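Local atomic coordinates of peptidoglycan-N-acetylglucosamine deacetylase BC_1960 (Bacillus cereus, PDB entry 4L1G), a protein that removes the acetyl group from N-acetylglucosamine residues of peptidoglycan, releasing acetate in a zinc-dependent reaction, and also acts on soluble chitin substrates and N-acetylchitooligomers. Residues G108-A111 / E112-P115; H135-L138 / A139-N142. All blocks are in the same frame, centred on the assembly; numbering follows the deposited sequence.

Overall arrangement
Both contacts are local, each made within one continuous stretch of the NodB-type deacetylase domain, and they follow in series, their centres about 20 Å apart and their nearest atoms about 5 Å apart. Contact 1 is partly buried and lies where the short helix 108-113 ends and helix 115-123 begins; contact 2 is a surface turn in the loop between strand 127-130 and helix 143-161. That last helix receives side chains from both. In contact 1 a helical carbonyl takes two amides, whereas contact 2 relies on successive turns and an asparagine side chain. The zinc site borders both: Asn110 holds the backbone of Asp81, and His135, itself a zinc ligand, is the first residue of contact 2.

Contact 1 (G108-A111 / E112-P115); sequences GENA and EKFP
The Phe114 ring meets Asn110 O obliquely, with CD2 3.4 Å from that oxygen, while Lys113 CB sits over the centre of one ring face, 3.6 Å above its plane. The flat amide of Asn110 has its own partner: ND2 donates to Asp81 O, and Lys113 NZ stays 4.2 Å from Asn110 OD1, too far for a hydrogen bond. This is a helix-to-helix junction in the barrel-like NodB fold. Helix 108-113, which follows strand 103-106, runs out here, and Phe114 stands at the N-cap position of helix 115-123.

The last turn is held unevenly. Glu112 N reaches Gly108 O in a weak bond, but Asn110 O is gripped twice: well by Phe114 N, at 3.2 Å with an N-H...O angle of 156°, and weakly by Lys113 N. The amide of Phe114 comes in tilted 24° from the carbonyl plane.

Along the outer side, the extended Lys113 chain passes over Glu109 O, CG approaching it to 3.4 Å; chi1 of -60° sets CG beside the backbone N and leads the chain back along the helix. Its ammonium and the Glu109 carboxylate are of opposite charge but not in contact. Ala111 and Glu112 turn to helix 143-161, where both touch Ile156, and Glu112 OE2 is also bonded to Tyr133 OH. Asp81 binds the zinc, so the bond from Asn110 to its main-chain carbonyl ties this helix to the backbone of a zinc ligand.

A water ties Glu112 back across one helical turn, donating to Glu109 O at 2.7 Å and to Glu112 OE2 at 3.0 Å.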
loop_
_atom_site.group_PDB
_atom_site.type_symbol
_atom_site.label_atom_id
_atom_site.label_comp_id
_atom_site.label_asym_id
_atom_site.label_seq_id
_atom_site.Cartn_x
_atom_site.Cartn_y
_atom_site.Cartn_z
ATOM N N GLY A 108 6.814 6.447 8.444
ATOM C CA GLY A 108 8.126 7.030 8.664
ATOM C C GLY A 108 8.749 6.622 9.986
ATOM O O GLY A 108 9.941 6.320 10.048
ATOM N N GLU A 109 7.943 6.602 11.043
ATOM C CA GLU A 109 8.443 6.289 12.378
ATOM C C GLU A 109 8.870 4.827 12.507
ATOM O O GLU A 109 9.796 4.509 13.251
ATOM C CB GLU A 109 7.406 6.645 13.450
ATOM C CG GLU A 109 6.144 5.799 13.415
ATOM C CD GLU A 109 5.072 6.306 14.361
ATOM O OE1 GLU A 109 5.325 7.303 15.071
ATOM O OE2 GLU A 109 3.974 5.709 14.394
ATOM N N ASN A 110 8.197 3.942 11.780
ATOM C CA ASN A 110 8.527 2.522 11.821
ATOM C C ASN A 110 9.759 2.201 10.986
ATOM O O ASN A 110 10.504 1.270 11.294
ATOM C CB ASN A 110 7.334 1.678 11.374
ATOM C CG ASN A 110 6.228 1.656 12.407
ATOM O OD1 ASN A 110 6.457 1.973 13.574
ATOM N ND2 ASN A 110 5.025 1.278 11.989
ATOM N N ALA A 111 9.967 2.983 9.932
ATOM C CA ALA A 111 11.151 2.847 9.097
ATOM C C ALA A 111 12.416 3.212 9.876
ATOM O O ALA A 111 13.498 2.703 9.587
ATOM C CB ALA A 111 11.022 3.706 7.849
ATOM N N GLU A 112 12.275 4.093 10.862
ATOM C CA GLU A 112 13.403 4.497 11.697
ATOM C C GLU A 112 13.800 3.398 12.674
ATOM O O GLU A 112 14.983 3.215 12.967
ATOM C CB GLU A 112 13.075 5.775 12.469
ATOM C CG GLU A 112 13.028 7.024 11.615
ATOM C CD GLU A 112 12.683 8.259 12.419
ATOM O OE1 GLU A 112 13.158 9.357 12.053
ATOM O OE2 GLU A 112 11.937 8.132 13.416
ATOM N N LYS A 113 12.807 2.676 13.182
ATOM C CA LYS A 113 13.046 1.614 14.154
ATOM C C LYS A 113 13.679 0.386 13.510
ATOM O O LYS A 113 14.553 -0.251 14.098
ATOM C CB LYS A 113 11.742 1.220 14.848
ATOM C CG LYS A 113 11.079 2.352 15.606
ATOM C CD LYS A 113 9.755 1.913 16.205
ATOM C CE LYS A 113 9.068 3.069 16.915
ATOM N NZ LYS A 113 7.744 2.676 17.471
ATOM N N PHE A 114 13.232 0.058 12.302
ATOM C CA PHE A 114 13.725 -1.120 11.599
ATOM C C PHE A 114 14.147 -0.770 10.172
ATOM O O PHE A 114 13.468 -1.139 9.209
ATOM C CB PHE A 114 12.647 -2.205 11.585
ATOM C CG PHE A 114 11.766 -2.193 12.804
ATOM C CD1 PHE A 114 12.260 -2.580 14.038
ATOM C CD2 PHE A 114 10.444 -1.792 12.716
ATOM C CE1 PHE A 114 11.453 -2.566 15.158
ATOM C CE2 PHE A 114 9.631 -1.780 13.833
ATOM C CZ PHE A 114 10.137 -2.167 15.054
ATOM N N PRO A 115 15.281 -0.065 10.034
ATOM C CA PRO A 115 15.746 0.462 8.746
ATOM C C PRO A 115 16.136 -0.638 7.766
ATOM O O PRO A 115 15.945 -0.480 6.562
ATOM C CB PRO A 115 16.995 1.275 9.124
ATOM C CG PRO A 115 16.954 1.415 10.616
ATOM C CD PRO A 115 16.242 0.209 11.114
HETATM O O HOH W 1 10.666 6.162 15.221
#

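Contact 2 (H135-L138 / A139-N142); sequences HPNL and AKVN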
loop_
_atom_site.group_PDB
_atom_site.type_symbol
_atom_site.label_atom_id
_atom_site.label_comp_id
_atom_site.label_asym_id
_atom_site.label_seq_id
_atom_site.Cartn_x
_atom_site.Cartn_y
_atom_site.Cartn_z
ATOM N N HIS A 135 1.226 8.352 11.268
ATOM C CA HIS A 135 -0.138 7.879 11.033
ATOM C C HIS A 135 -1.238 8.764 11.641
ATOM O O HIS A 135 -2.112 8.260 12.347
ATOM C CB HIS A 135 -0.276 6.448 11.571
ATOM C CG HIS A 135 -1.369 5.654 10.926
ATOM N ND1 HIS A 135 -2.647 5.591 11.439
ATOM C CD2 HIS A 135 -1.369 4.872 9.821
ATOM C CE1 HIS A 135 -3.390 4.814 10.672
ATOM N NE2 HIS A 135 -2.638 4.364 9.683
ATOM N N PRO A 136 -1.210 10.082 11.375
ATOM C CA PRO A 136 -2.312 10.875 11.920
ATOM C C PRO A 136 -3.483 10.927 10.946
ATOM O O PRO A 136 -3.316 10.604 9.769
ATOM C CB PRO A 136 -1.694 12.263 12.043
ATOM C CG PRO A 136 -0.760 12.331 10.881
ATOM C CD PRO A 136 -0.218 10.932 10.689
ATOM N N ASN A 137 -4.653 11.323 11.436
ATOM C CA ASN A 137 -5.803 11.561 10.575
ATOM C C ASN A 137 -5.601 12.878 9.842
ATOM O O ASN A 137 -5.797 13.949 10.416
ATOM C CB ASN A 137 -7.086 11.608 11.408
ATOM C CG ASN A 137 -8.344 11.721 10.558
ATOM O OD1 ASN A 137 -8.294 12.105 9.391
ATOM N ND2 ASN A 137 -9.485 11.394 11.154
ATOM N N LEU A 138 -5.217 12.792 8.571
ATOM C CA LEU A 138 -4.871 13.972 7.782
ATOM C C LEU A 138 -6.016 14.969 7.627
ATOM O O LEU A 138 -5.786 16.152 7.371
ATOM C CB LEU A 138 -4.337 13.563 6.409
ATOM C CG LEU A 138 -2.988 12.847 6.445
ATOM C CD1 LEU A 138 -2.519 12.511 5.037
ATOM C CD2 LEU A 138 -1.955 13.696 7.179
ATOM N N ALA A 139 -7.247 14.494 7.789
ATOM C CA ALA A 139 -8.411 15.366 7.686
ATOM C C ALA A 139 -8.463 16.365 8.841
ATOM O O ALA A 139 -9.215 17.337 8.796
ATOM C CB ALA A 139 -9.690 14.543 7.637
ATOM N N LYS A 140 -7.656 16.124 9.870
ATOM C CA LYS A 140 -7.672 16.964 11.063
ATOM C C LYS A 140 -6.433 17.849 11.209
ATOM O O LYS A 140 -6.365 18.671 12.122
ATOM C CB LYS A 140 -7.854 16.103 12.317
ATOM C CG LYS A 140 -9.188 15.382 12.372
ATOM C CD LYS A 140 -9.331 14.567 13.645
ATOM C CE LYS A 140 -10.722 13.956 13.741
ATOM N NZ LYS A 140 -10.869 13.091 14.942
ATOM N N VAL A 141 -5.462 17.688 10.315
ATOM C CA VAL A 141 -4.227 18.464 10.396
ATOM C C VAL A 141 -4.233 19.654 9.440
ATOM O O VAL A 141 -4.974 19.664 8.457
ATOM C CB VAL A 141 -2.981 17.598 10.106
ATOM C CG1 VAL A 141 -2.975 16.360 10.991
ATOM C CG2 VAL A 141 -2.923 17.214 8.635
ATOM N N ASN A 142 -3.411 20.657 9.735
ATOM C CA ASN A 142 -3.226 21.771 8.813
ATOM C C ASN A 142 -2.187 21.435 7.747
ATOM O O ASN A 142 -1.502 20.418 7.843
ATOM C CB ASN A 142 -2.889 23.075 9.553
ATOM C CG ASN A 142 -1.674 22.949 10.466
ATOM O OD1 ASN A 142 -0.637 22.415 10.079
ATOM N ND2 ASN A 142 -1.803 23.456 11.685
HETATM O O HOH W 2 -9.143 10.467 14.298
#
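From Asn137 to Val141 the backbone folds through two overlapping type I turns, the first closed by Lys140 N to Asn137 O (2.9 Å, N-H...O 160°) and the second, weakly, by Val141 N to Leu138 O. In the first bond the donor stands well above the carbonyl plane. The side chain of Asn137 adds an Asx turn: OD1 accepts Ala139 N at 3.1 Å, the donor tilted 32° from the amide plane. With chi1 at -174°, CG lies beside its own carbonyl carbon, which carries the amide forward over the turn.

The other end of that amide faces Lys140. The lysine chain, extended beyond CG, crosses it with CE 3.8 Å from ND2, and a water accepts from both Asn137 ND2 (3.3 Å) and Lys140 NZ (3.2 Å).

On the apolar side Val141 CG2 packs against Leu138 CD2 at 3.9 Å, and CG1 lies more distantly by Pro136 CB. Tyr146 of helix 143-161 touches both Leu138 and Val141. Just beyond, Asn142 caps that helix through OD1 to Glu145 N, while His135, at the start of segment 135-138, binds zinc.

Leu138 O also accepts from Gln179 NE2, so this carbonyl has two donors, the one from Val141 N being weak. Backbone and side-chain oxygens of Asn137 each engage an amide of the turn, which would limit rotation of its side chain and hold the amide against the turn.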